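PDB 6EWH: centrosomal protein 120 from Oreochromis niloticus, which is a centriole and basal-body protein that probably acts in ciliogenesis, the part studied here being its second C2 domain (C2B). Local coordinates for residues D29-A40 and T171-E182; S120-L131 and A143-P154. The protein carries 1 engineered substitution. All coordinates share one frame; numbering follows the deposited sequence. Where two conformers were deposited one is given.

Contact 1. Residues D29-A40 and T171-E182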
loop_
_atom_site.group_PDB
_atom_site.type_symbol
_atom_site.label_atom_id
_atom_site.label_comp_id
_atom_site.label_asym_id
_atom_site.label_seq_id
_atom_site.Cartn_x
_atom_site.Cartn_y
_atom_site.Cartn_z
ATOM N N ASP A 29 14.995 17.228 7.692
ATOM C CA ASP A 29 15.381 16.591 6.442
ATOM C C ASP A 29 14.153 16.082 5.695
ATOM O O ASP A 29 13.138 15.736 6.296
ATOM C CB ASP A 29 16.331 15.426 6.711
ATOM C CG ASP A 29 17.623 15.867 7.380
ATOM O OD1 ASP A 29 17.984 17.057 7.253
ATOM O OD2 ASP A 29 18.277 15.025 8.029
ATOM N N MET A 30 14.248 16.054 4.372
ATOM C CA MET A 30 13.140 15.603 3.536
ATOM C C MET A 30 13.274 14.134 3.175
ATOM O O MET A 30 14.357 13.666 2.811
ATOM C CB MET A 30 13.080 16.432 2.255
ATOM C CG MET A 30 12.754 17.897 2.506
ATOM S SD MET A 30 11.278 18.173 3.514
ATOM C CE MET A 30 10.058 17.214 2.621
ATOM N N PHE A 31 12.151 13.418 3.273
ATOM C CA PHE A 31 12.048 12.006 2.937
ATOM C C PHE A 31 10.839 11.780 2.043
ATOM O O PHE A 31 9.896 12.574 2.030
ATOM C CB PHE A 31 11.857 11.163 4.215
ATOM C CG PHE A 31 13.010 11.263 5.177
ATOM C CD1 PHE A 31 13.080 12.306 6.101
ATOM C CD2 PHE A 31 14.036 10.331 5.152
ATOM C CE1 PHE A 31 14.152 12.396 6.992
ATOM C CE2 PHE A 31 15.110 10.430 6.029
ATOM C CZ PHE A 31 15.160 11.453 6.945
ATOM N N VAL A 32 10.859 10.667 1.313
ATOM C CA VAL A 32 9.732 10.240 0.488
ATOM C C VAL A 32 9.335 8.830 0.918
ATOM O O VAL A 32 10.184 7.933 0.979
ATOM C CB VAL A 32 10.066 10.281 -1.016
ATOM C CG1 VAL A 32 8.852 9.853 -1.837
ATOM C CG2 VAL A 32 10.509 11.682 -1.409
ATOM N N LEU A 33 8.055 8.648 1.224
ATOM C CA LEU A 33 7.481 7.343 1.537
ATOM C C LEU A 33 6.523 6.988 0.404
ATOM O O LEU A 33 5.619 7.772 0.089
ATOM C CB LEU A 33 6.732 7.433 2.858
ATOM C CG LEU A 33 5.979 6.169 3.262
ATOM C CD1 LEU A 33 6.946 5.006 3.531
ATOM C CD2 LEU A 33 5.162 6.456 4.521
ATOM N N SER A 34 6.721 5.824 -0.221
ATOM C CA SER A 34 5.963 5.490 -1.416
ATOM C C SER A 34 5.413 4.076 -1.342
ATOM O O SER A 34 5.985 3.181 -0.706
ATOM C CB SER A 34 6.795 5.620 -2.699
ATOM O OG SER A 34 7.872 4.714 -2.695
ATOM N N VAL A 35 4.275 3.896 -2.007
ATOM C CA VAL A 35 3.604 2.603 -2.131
ATOM C C VAL A 35 3.376 2.359 -3.614
ATOM O O VAL A 35 2.824 3.221 -4.310
ATOM C CB VAL A 35 2.253 2.609 -1.402
ATOM C CG1 VAL A 35 1.547 1.250 -1.580
ATOM C CG2 VAL A 35 2.442 2.920 0.069
ATOM N N THR A 36 3.792 1.193 -4.102
ATOM C CA THR A 36 3.601 0.829 -5.503
ATOM C C THR A 36 2.799 -0.460 -5.560
ATOM O O THR A 36 3.179 -1.465 -4.942
ATOM C CB THR A 36 4.935 0.632 -6.223
ATOM O OG1 THR A 36 5.717 1.816 -6.127
ATOM C CG2 THR A 36 4.686 0.285 -7.703
ATOM N N VAL A 37 1.690 -0.424 -6.284
ATOM C CA VAL A 37 0.935 -1.629 -6.611
ATOM C C VAL A 37 1.376 -2.081 -7.997
ATOM O O VAL A 37 1.214 -1.358 -8.988
ATOM C CB VAL A 37 -0.585 -1.419 -6.498
ATOM C CG1 VAL A 37 -0.957 -1.078 -5.054
ATOM C CG2 VAL A 37 -1.105 -0.339 -7.465
ATOM N N ALA A 38 1.986 -3.262 -8.059
ATOM C CA ALA A 38 2.732 -3.693 -9.239
ATOM C C ALA A 38 2.002 -4.682 -10.144
ATOM O O ALA A 38 2.141 -4.597 -11.373
ATOM C CB ALA A 38 4.085 -4.277 -8.814
ATOM N N PHE A 39 1.242 -5.620 -9.583
ATOM C CA PHE A 39 0.582 -6.664 -10.365
ATOM C C PHE A 39 -0.370 -7.395 -9.427
ATOM O O PHE A 39 -0.332 -7.202 -8.209
ATOM C CB PHE A 39 1.591 -7.661 -10.947
ATOM C CG PHE A 39 2.286 -8.496 -9.905
ATOM C CD1 PHE A 39 3.468 -8.070 -9.327
ATOM C CD2 PHE A 39 1.759 -9.720 -9.510
ATOM C CE1 PHE A 39 4.111 -8.839 -8.372
ATOM C CE2 PHE A 39 2.390 -10.486 -8.549
ATOM C CZ PHE A 39 3.568 -10.045 -7.982
ATOM N N ALA A 40 -1.215 -8.254 -10.007
ATOM C CA ALA A 40 -2.124 -9.061 -9.205
ATOM C C ALA A 40 -2.450 -10.336 -9.964
ATOM O O ALA A 40 -2.345 -10.393 -11.190
ATOM C CB ALA A 40 -3.422 -8.313 -8.900
ATOM N N THR A 171 -3.577 -12.439 -4.985
ATOM C CA THR A 171 -2.274 -11.932 -4.620
ATOM C C THR A 171 -2.097 -10.556 -5.247
ATOM O O THR A 171 -2.517 -10.344 -6.388
ATOM C CB THR A 171 -1.236 -12.905 -5.173
ATOM O OG1 THR A 171 -1.463 -14.204 -4.599
ATOM C CG2 THR A 171 0.154 -12.448 -4.867
ATOM N N LEU A 172 -1.479 -9.648 -4.498
ATOM C CA LEU A 172 -1.169 -8.298 -4.976
ATOM C C LEU A 172 0.307 -8.034 -4.731
ATOM O O LEU A 172 0.766 -8.093 -3.586
ATOM C CB LEU A 172 -2.001 -7.267 -4.210
ATOM C CG LEU A 172 -1.822 -5.811 -4.653
ATOM C CD1 LEU A 172 -2.298 -5.661 -6.084
ATOM C CD2 LEU A 172 -2.584 -4.880 -3.742
ATOM N N GLY A 173 1.050 -7.741 -5.793
ATOM C CA GLY A 173 2.437 -7.348 -5.629
ATOM C C GLY A 173 2.544 -5.899 -5.184
ATOM O O GLY A 173 2.019 -5.011 -5.859
ATOM N N VAL A 174 3.160 -5.656 -4.027
ATOM C CA VAL A 174 3.300 -4.306 -3.477
ATOM C C VAL A 174 4.752 -4.060 -3.103
ATOM O O VAL A 174 5.415 -4.933 -2.536
ATOM C CB VAL A 174 2.410 -4.114 -2.238
ATOM C CG1 VAL A 174 2.495 -2.680 -1.716
ATOM C CG2 VAL A 174 0.966 -4.485 -2.535
ATOM N N ALA A 175 5.231 -2.847 -3.368
ATOM C CA ALA A 175 6.516 -2.398 -2.859
ATOM C C ALA A 175 6.291 -1.128 -2.059
ATOM O O ALA A 175 5.664 -0.185 -2.551
ATOM C CB ALA A 175 7.485 -2.105 -4.007
ATOM N N VAL A 176 6.789 -1.102 -0.831
ATOM C CA VAL A 176 6.790 0.104 -0.009
ATOM C C VAL A 176 8.235 0.533 0.182
ATOM O O VAL A 176 9.096 -0.294 0.496
ATOM C CB VAL A 176 6.082 -0.108 1.343
ATOM C CG1 VAL A 176 4.603 -0.404 1.124
ATOM C CG2 VAL A 176 6.751 -1.224 2.148
ATOM N N THR A 177 8.506 1.825 -0.022
ATOM C CA THR A 177 9.878 2.324 -0.007
ATOM C C THR A 177 9.977 3.594 0.827
ATOM O O THR A 177 9.078 4.437 0.807
ATOM C CB THR A 177 10.339 2.612 -1.454
ATOM O OG1 THR A 177 10.455 1.378 -2.169
ATOM C CG2 THR A 177 11.699 3.326 -1.493
ATOM N N LEU A 178 11.065 3.714 1.580
ATOM C CA LEU A 178 11.406 4.948 2.278
ATOM C C LEU A 178 12.786 5.389 1.816
ATOM O O LEU A 178 13.705 4.572 1.740
ATOM C CB LEU A 178 11.408 4.713 3.787
ATOM C CG LEU A 178 11.799 5.918 4.645
ATOM C CD1 LEU A 178 10.754 7.031 4.552
ATOM C CD2 LEU A 178 12.027 5.518 6.086
ATOM N N ARG A 179 12.934 6.677 1.496
ATOM C CA ARG A 179 14.250 7.176 1.117
ATOM C C ARG A 179 14.362 8.643 1.496
ATOM O O ARG A 179 13.358 9.353 1.585
ATOM C CB ARG A 179 14.497 7.007 -0.388
ATOM C CG ARG A 179 13.524 7.775 -1.259
ATOM C CD ARG A 179 13.719 7.451 -2.728
ATOM N NE ARG A 179 12.770 8.190 -3.557
ATOM C CZ ARG A 179 12.911 9.463 -3.905
ATOM N NH1 ARG A 179 13.964 10.161 -3.503
ATOM N NH2 ARG A 179 11.984 10.046 -4.658
ATOM N N ARG A 180 15.594 9.092 1.701
ATOM C CA ARG A 180 15.841 10.525 1.720
ATOM C C ARG A 180 15.493 11.091 0.356
ATOM O O ARG A 180 15.694 10.442 -0.675
ATOM C CB ARG A 180 17.310 10.813 2.029
ATOM C CG ARG A 180 17.684 10.620 3.484
ATOM C CD ARG A 180 19.105 11.130 3.718
ATOM N NE ARG A 180 19.586 11.013 5.095
ATOM C CZ ARG A 180 19.279 11.861 6.076
ATOM N NH1 ARG A 180 18.473 12.887 5.847
ATOM N NH2 ARG A 180 19.785 11.682 7.293
ATOM N N GLU A 181 14.939 12.297 0.353
ATOM C CA GLU A 181 14.463 12.863 -0.897
ATOM C C GLU A 181 15.593 13.024 -1.904
ATOM O O GLU A 181 15.378 12.850 -3.113
ATOM C CB GLU A 181 13.779 14.198 -0.629
ATOM C CG GLU A 181 13.139 14.793 -1.865
ATOM C CD GLU A 181 12.104 15.819 -1.506
ATOM O OE1 GLU A 181 12.492 16.908 -1.033
ATOM O OE2 GLU A 181 10.905 15.524 -1.687
ATOM N N GLU A 182 16.801 13.322 -1.427
ATOM C CA GLU A 182 17.952 13.492 -2.302
ATOM C C GLU A 182 18.630 12.178 -2.688
ATOM O O GLU A 182 19.587 12.203 -3.469
ATOM C CB GLU A 182 18.958 14.459 -1.670
ATOM C CG GLU A 182 19.742 13.892 -0.494
ATOM C CD GLU A 182 19.031 14.049 0.839
ATOM O OE1 GLU A 182 17.805 14.294 0.848
ATOM O OE2 GLU A 182 19.711 13.937 1.883
HETATM O O HOH W 1 18.096 13.041 9.475
HETATM O O HOH W 2 17.047 13.913 3.584
HETATM O O HOH W 3 6.934 2.259 -3.676
#
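Phe31 to Ala40 run antiparallel to Leu172 to Arg180 as neighbouring strands, their axes 158° apart. Reciprocal backbone pairs join Val32 to Arg179, Ser34 to Thr177 and Thr36 to Ala175; Thr36 N reaches Ala175 O at 2.8 Å. Near the far end the pairing slips by one residue: Ala38 N donates to Gly173 O, while Gly173 N donates to Phe39 O. The Phe39 ring folds back over this glycine, because chi1 of 67° sets CG between the backbone N and the carbonyl carbon. Gly173 CA then lies over one ring face, 3.9 Å from its centroid, a CH-pi contact in a place where a beta carbon would clash with the ring.

Apolar side chains share the face carrying Leu33, Val35 and Val37. Val35 CG1 meets Val174 CG1 at 4.0 Å, and its CG2 lies alongside Val176 CG1.

Charge gathers at the other end. The extended Arg180 side chain runs beside Phe31, its CG 3.6 Å from Phe31 CE2, and the guanidinium is tilted 30° from the ring with one face turned to it. Its NH1 forms a salt bridge of 3.1 Å to Asp29 OD2, leaving within the guanidinium plane but reaching the carboxylate from above; NH2 has a second acid, Asp139. One water links Asp29 OD2 to Arg180 NH2, and another joins Met30 O, Arg180 NH1 and Glu182 OE1. Glu181 N bonds to Met30 O, and its carboxylate pairs with Arg92.

Strand 87-95 borders strand 29-41 on its other edge, as strand 143-150 borders 171-180. Helix 97-105 packs on Phe31 and Leu178, and strand 60-66 on Leu33, Val35 and Leu172.

Contact 2. Residues S120-L131 and A143-P154. Engineered in segment 143-154: Ser147 (natural residue Gly).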
loop_
_atom_site.group_PDB
_atom_site.type_symbol
_atom_site.label_atom_id
_atom_site.label_comp_id
_atom_site.label_asym_id
_atom_site.label_seq_id
_atom_site.Cartn_x
_atom_site.Cartn_y
_atom_site.Cartn_z
ATOM N N SER A 120 -15.581 -2.971 -0.759
ATOM C CA SER A 120 -14.298 -3.647 -0.662
ATOM C C SER A 120 -14.521 -5.132 -0.907
ATOM O O SER A 120 -15.330 -5.767 -0.222
ATOM C CB SER A 120 -13.660 -3.426 0.708
ATOM O OG SER A 120 -12.486 -4.207 0.834
ATOM N N LEU A 121 -13.822 -5.672 -1.893
ATOM C CA LEU A 121 -13.844 -7.098 -2.172
ATOM C C LEU A 121 -12.795 -7.859 -1.384
ATOM O O LEU A 121 -12.884 -9.083 -1.264
ATOM C CB LEU A 121 -13.575 -7.315 -3.656
ATOM C CG LEU A 121 -14.639 -6.754 -4.598
ATOM C CD1 LEU A 121 -14.215 -6.957 -6.040
ATOM C CD2 LEU A 121 -15.967 -7.437 -4.330
ATOM N N GLY A 122 -11.802 -7.176 -0.854
ATOM C CA GLY A 122 -10.767 -7.861 -0.119
ATOM C C GLY A 122 -9.683 -6.880 0.235
ATOM O O GLY A 122 -9.601 -5.805 -0.368
ATOM N N SER A 123 -8.858 -7.219 1.218
ATOM C CA SER A 123 -7.793 -6.319 1.617
ATOM C C SER A 123 -6.578 -7.125 2.038
ATOM O O SER A 123 -6.653 -8.327 2.306
ATOM C CB SER A 123 -8.242 -5.370 2.733
ATOM O OG SER A 123 -8.498 -6.092 3.924
ATOM N N THR A 124 -5.447 -6.448 2.099
ATOM C CA THR A 124 -4.236 -7.094 2.572
ATOM C C THR A 124 -3.478 -6.115 3.455
ATOM O O THR A 124 -3.566 -4.898 3.275
ATOM C CB THR A 124 -3.380 -7.623 1.404
ATOM O OG1 THR A 124 -2.347 -8.476 1.912
ATOM C CG2 THR A 124 -2.745 -6.476 0.620
ATOM N N ASP A 125 -2.759 -6.663 4.428
ATOM C CA ASP A 125 -1.991 -5.884 5.391
ATOM C C ASP A 125 -0.553 -5.778 4.917
ATOM O O ASP A 125 0.102 -6.801 4.681
ATOM C CB ASP A 125 -1.967 -6.611 6.739
ATOM C CG ASP A 125 -3.180 -6.329 7.583
ATOM O OD1 ASP A 125 -4.268 -6.128 7.015
ATOM O OD2 ASP A 125 -3.036 -6.305 8.823
ATOM N N VAL A 126 -0.049 -4.549 4.822
ATOM C CA VAL A 126 1.330 -4.294 4.422
ATOM C C VAL A 126 2.022 -3.569 5.567
ATOM O O VAL A 126 1.644 -2.446 5.920
ATOM C CB VAL A 126 1.400 -3.481 3.124
ATOM C CG1 VAL A 126 2.840 -3.253 2.743
ATOM C CG2 VAL A 126 0.660 -4.222 2.011
ATOM N N SER A 127 3.026 -4.205 6.150
ATOM C CA SER A 127 3.621 -3.684 7.372
ATOM C C SER A 127 4.496 -2.478 7.059
ATOM O O SER A 127 5.402 -2.561 6.226
ATOM C CB SER A 127 4.459 -4.768 8.033
ATOM O OG SER A 127 5.100 -4.268 9.192
ATOM N N LEU A 128 4.232 -1.361 7.734
ATOM C CA LEU A 128 5.187 -0.265 7.693
ATOM C C LEU A 128 6.313 -0.473 8.692
ATOM O O LEU A 128 7.433 -0.011 8.451
ATOM C CB LEU A 128 4.498 1.074 7.952
ATOM C CG LEU A 128 3.465 1.496 6.906
ATOM C CD1 LEU A 128 2.793 2.776 7.334
ATOM C CD2 LEU A 128 4.115 1.658 5.543
ATOM N N SER A 129 6.038 -1.145 9.813
ATOM C CA SER A 129 7.105 -1.421 10.768
ATOM C C SER A 129 8.171 -2.324 10.165
ATOM O O SER A 129 9.356 -2.190 10.493
ATOM C CB SER A 129 6.537 -2.026 12.055
ATOM O OG SER A 129 5.934 -3.282 11.812
ATOM N N ALA A 130 7.777 -3.246 9.280
ATOM C CA ALA A 130 8.761 -4.068 8.585
ATOM C C ALA A 130 9.706 -3.200 7.774
ATOM O O ALA A 130 10.920 -3.440 7.746
ATOM C CB ALA A 130 8.058 -5.068 7.662
ATOM N N LEU A 131 9.161 -2.173 7.120
ATOM C CA LEU A 131 9.974 -1.258 6.333
ATOM C C LEU A 131 10.907 -0.458 7.231
ATOM O O LEU A 131 12.097 -0.301 6.926
ATOM C CB LEU A 131 9.058 -0.327 5.544
ATOM C CG LEU A 131 9.757 0.837 4.845
ATOM C CD1 LEU A 131 10.799 0.338 3.832
ATOM C CD2 LEU A 131 8.726 1.726 4.164
ATOM N N ALA A 143 15.265 2.216 1.219
ATOM C CA ALA A 143 14.882 0.948 1.832
ATOM C C ALA A 143 13.533 0.526 1.265
ATOM O O ALA A 143 12.612 1.344 1.192
ATOM C CB ALA A 143 14.763 1.102 3.349
ATOM N N THR A 144 13.406 -0.750 0.881
ATOM C CA THR A 144 12.191 -1.224 0.225
ATOM C C THR A 144 11.796 -2.594 0.752
ATOM O O THR A 144 12.644 -3.482 0.907
ATOM C CB THR A 144 12.382 -1.335 -1.298
ATOM O OG1 THR A 144 12.652 -0.042 -1.839
ATOM C CG2 THR A 144 11.125 -1.898 -1.965
ATOM N N VAL A 145 10.504 -2.760 1.014
ATOM C CA VAL A 145 9.904 -4.069 1.246
ATOM C C VAL A 145 9.029 -4.359 0.040
ATOM O O VAL A 145 8.113 -3.590 -0.264
ATOM C CB VAL A 145 9.070 -4.103 2.531
ATOM C CG1 VAL A 145 8.396 -5.458 2.667
ATOM C CG2 VAL A 145 9.955 -3.845 3.726
ATOM N N GLU A 146 9.315 -5.454 -0.652
ATOM C CA GLU A 146 8.567 -5.827 -1.840
ATOM C C GLU A 146 8.120 -7.264 -1.645
ATOM O O GLU A 146 8.935 -8.120 -1.291
ATOM C CB GLU A 146 9.475 -5.732 -3.064
ATOM C CG GLU A 146 8.756 -5.835 -4.386
ATOM C CD GLU A 146 9.632 -5.393 -5.542
ATOM O OE1 GLU A 146 10.875 -5.439 -5.404
ATOM O OE2 GLU A 146 9.075 -4.989 -6.584
ATOM N N SER A 147 6.833 -7.527 -1.832
ATOM C CA SER A 147 6.358 -8.887 -1.634
ATOM C C SER A 147 5.054 -9.089 -2.385
ATOM O O SER A 147 4.433 -8.145 -2.882
ATOM C CB SER A 147 6.188 -9.204 -0.144
ATOM O OG SER A 147 6.046 -10.600 0.057
ATOM N N ALA A 148 4.645 -10.348 -2.449
ATOM C CA ALA A 148 3.343 -10.733 -2.966
ATOM C C ALA A 148 2.443 -10.935 -1.754
ATOM O O ALA A 148 2.638 -11.871 -0.970
ATOM C CB ALA A 148 3.474 -12.014 -3.785
ATOM N N PHE A 149 1.476 -10.049 -1.589
ATOM C CA PHE A 149 0.602 -10.056 -0.429
ATOM C C PHE A 149 -0.735 -10.694 -0.784
ATOM O O PHE A 149 -1.243 -10.519 -1.895
ATOM C CB PHE A 149 0.407 -8.615 0.041
ATOM C CG PHE A 149 1.657 -7.994 0.611
ATOM C CD1 PHE A 149 1.981 -8.175 1.945
ATOM C CD2 PHE A 149 2.515 -7.246 -0.184
ATOM C CE1 PHE A 149 3.131 -7.609 2.485
ATOM C CE2 PHE A 149 3.673 -6.679 0.350
ATOM C CZ PHE A 149 3.982 -6.861 1.681
ATOM N N ILE A 150 -1.297 -11.468 0.151
ATOM C CA ILE A 150 -2.553 -12.169 -0.086
ATOM C C ILE A 150 -3.732 -11.281 0.284
ATOM O O ILE A 150 -3.794 -10.741 1.395
ATOM C CB ILE A 150 -2.598 -13.485 0.703
ATOM C CG1 ILE A 150 -1.347 -14.298 0.415
ATOM C CG2 ILE A 150 -3.871 -14.248 0.360
ATOM C CD1 ILE A 150 -1.249 -14.760 -1.008
ATOM N N LEU A 151 -4.688 -11.152 -0.634
ATOM C CA LEU A 151 -5.916 -10.415 -0.377
ATOM C C LEU A 151 -6.932 -11.336 0.293
ATOM O O LEU A 151 -7.181 -12.446 -0.185
ATOM C CB LEU A 151 -6.490 -9.852 -1.676
ATOM C CG LEU A 151 -5.696 -8.668 -2.254
ATOM C CD1 LEU A 151 -6.013 -8.506 -3.755
ATOM C CD2 LEU A 151 -6.002 -7.384 -1.502
ATOM N N GLN A 152 -7.522 -10.864 1.392
ATOM C CA GLN A 152 -8.504 -11.628 2.152
ATOM C C GLN A 152 -9.877 -11.006 1.983
ATOM O O GLN A 152 -10.032 -9.798 2.210
ATOM C CB GLN A 152 -8.135 -11.629 3.650
ATOM C CG GLN A 152 -6.833 -12.341 3.979
ATOM C CD GLN A 152 -6.921 -13.836 3.763
ATOM O OE1 GLN A 152 -8.008 -14.384 3.611
ATOM N NE2 GLN A 152 -5.775 -14.505 3.745
ATOM N N PRO A 153 -10.897 -11.794 1.649
ATOM C CA PRO A 153 -12.263 -11.260 1.574
ATOM C C PRO A 153 -12.798 -10.971 2.965
ATOM O O PRO A 153 -12.348 -11.566 3.956
ATOM C CB PRO A 153 -13.043 -12.411 0.924
ATOM C CG PRO A 153 -12.306 -13.634 1.360
ATOM C CD PRO A 153 -10.848 -13.238 1.363
ATOM N N PRO A 154 -13.782 -10.078 3.083
ATOM C CA PRO A 154 -14.304 -9.716 4.406
ATOM C C PRO A 154 -15.245 -10.751 5.013
ATOM O O PRO A 154 -15.677 -10.575 6.158
ATOM C CB PRO A 154 -15.040 -8.398 4.122
ATOM C CG PRO A 154 -15.505 -8.536 2.710
ATOM C CD PRO A 154 -14.445 -9.339 1.992
HETATM O O HOH W 4 -10.741 -7.946 3.745
#
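Two edge strands of the C2 beta-sandwich, 119-126 from one sheet and 143-150 from the other, converge here and are joined beyond the second strand by a single antiparallel bridge. Ser123 and Gln152 form this bridge: Gln152 N donates to Ser123 O at 2.8 Å and Ser123 N returns a bond to Gln152 O. A water adds to the clasp, donating to Gln152 O and hydrogen-bonding Ser123 OG.

Next to the bridge, Thr124 OG1 donates to Ile150 O at 2.7 Å, coming from above the carbonyl plane. With chi1 of -169° the hydroxyl stands opposite the backbone N, which directs it across the gap between the strands. Thr124 OG1 also sits 3.3 Å from Phe149 CB. Thr124 CG2 packs on Leu151 CD2 at 4.0 Å. A valine here has no hydroxyl to give, and Ile150 O would probably lose its side-chain tie to the neighbouring strand.

Phe149 reaches under Val126, the two side chains crossing at about a right angle. Val126 CG2 stands over the centre of the Phe149 ring, 4.0 Å from the centroid and 2° off its normal, a CH-pi contact made squarely over the face; CG1 touches Phe149 CZ at the rim.

Farther along, the first helical turn takes over. Ser127 is its N-cap, with OG accepting from Ala130 N. Leu131 CD1 packs 4.1 Å from Ala143 CB, while Val145 CG2 comes to 3.7 Å from Leu131 CA.

At the opposite end, Pro154 CD lies against Leu121 O, where Leu121 and Gly122 both face Leu114 in a classic beta bulge. With their axes 135° apart, the strands diverge from the bridge and side chains such as Phe149 and Val126 span the interval, so the edge strands of the two sheets of the C2 beta-sandwich meet here.

The two contacts lie about 12 Å apart, centre to centre, within the C2 domain. Along the chain, 120-131 and 143-154 both fall between 29-40 and 171-182, so contact 1 pairs sequence-distant strands around the more local contact 2. They meet through strands 171-180 and 143-150, neighbours in one sheet: Thr177 OG1 lies 2.6 Å from Thr144 OG1, a probable hydrogen bond, and Leu172 N lies 2.8 Å from Phe149 O, another. Contact 1 pairs two inner strands of that sheet, whereas contact 2 connects its edge strand to strand 119-126 of the second sheet. Together they tie strand 29-41, through 171-180 and 143-150, to the second sheet of the C2 sandwich.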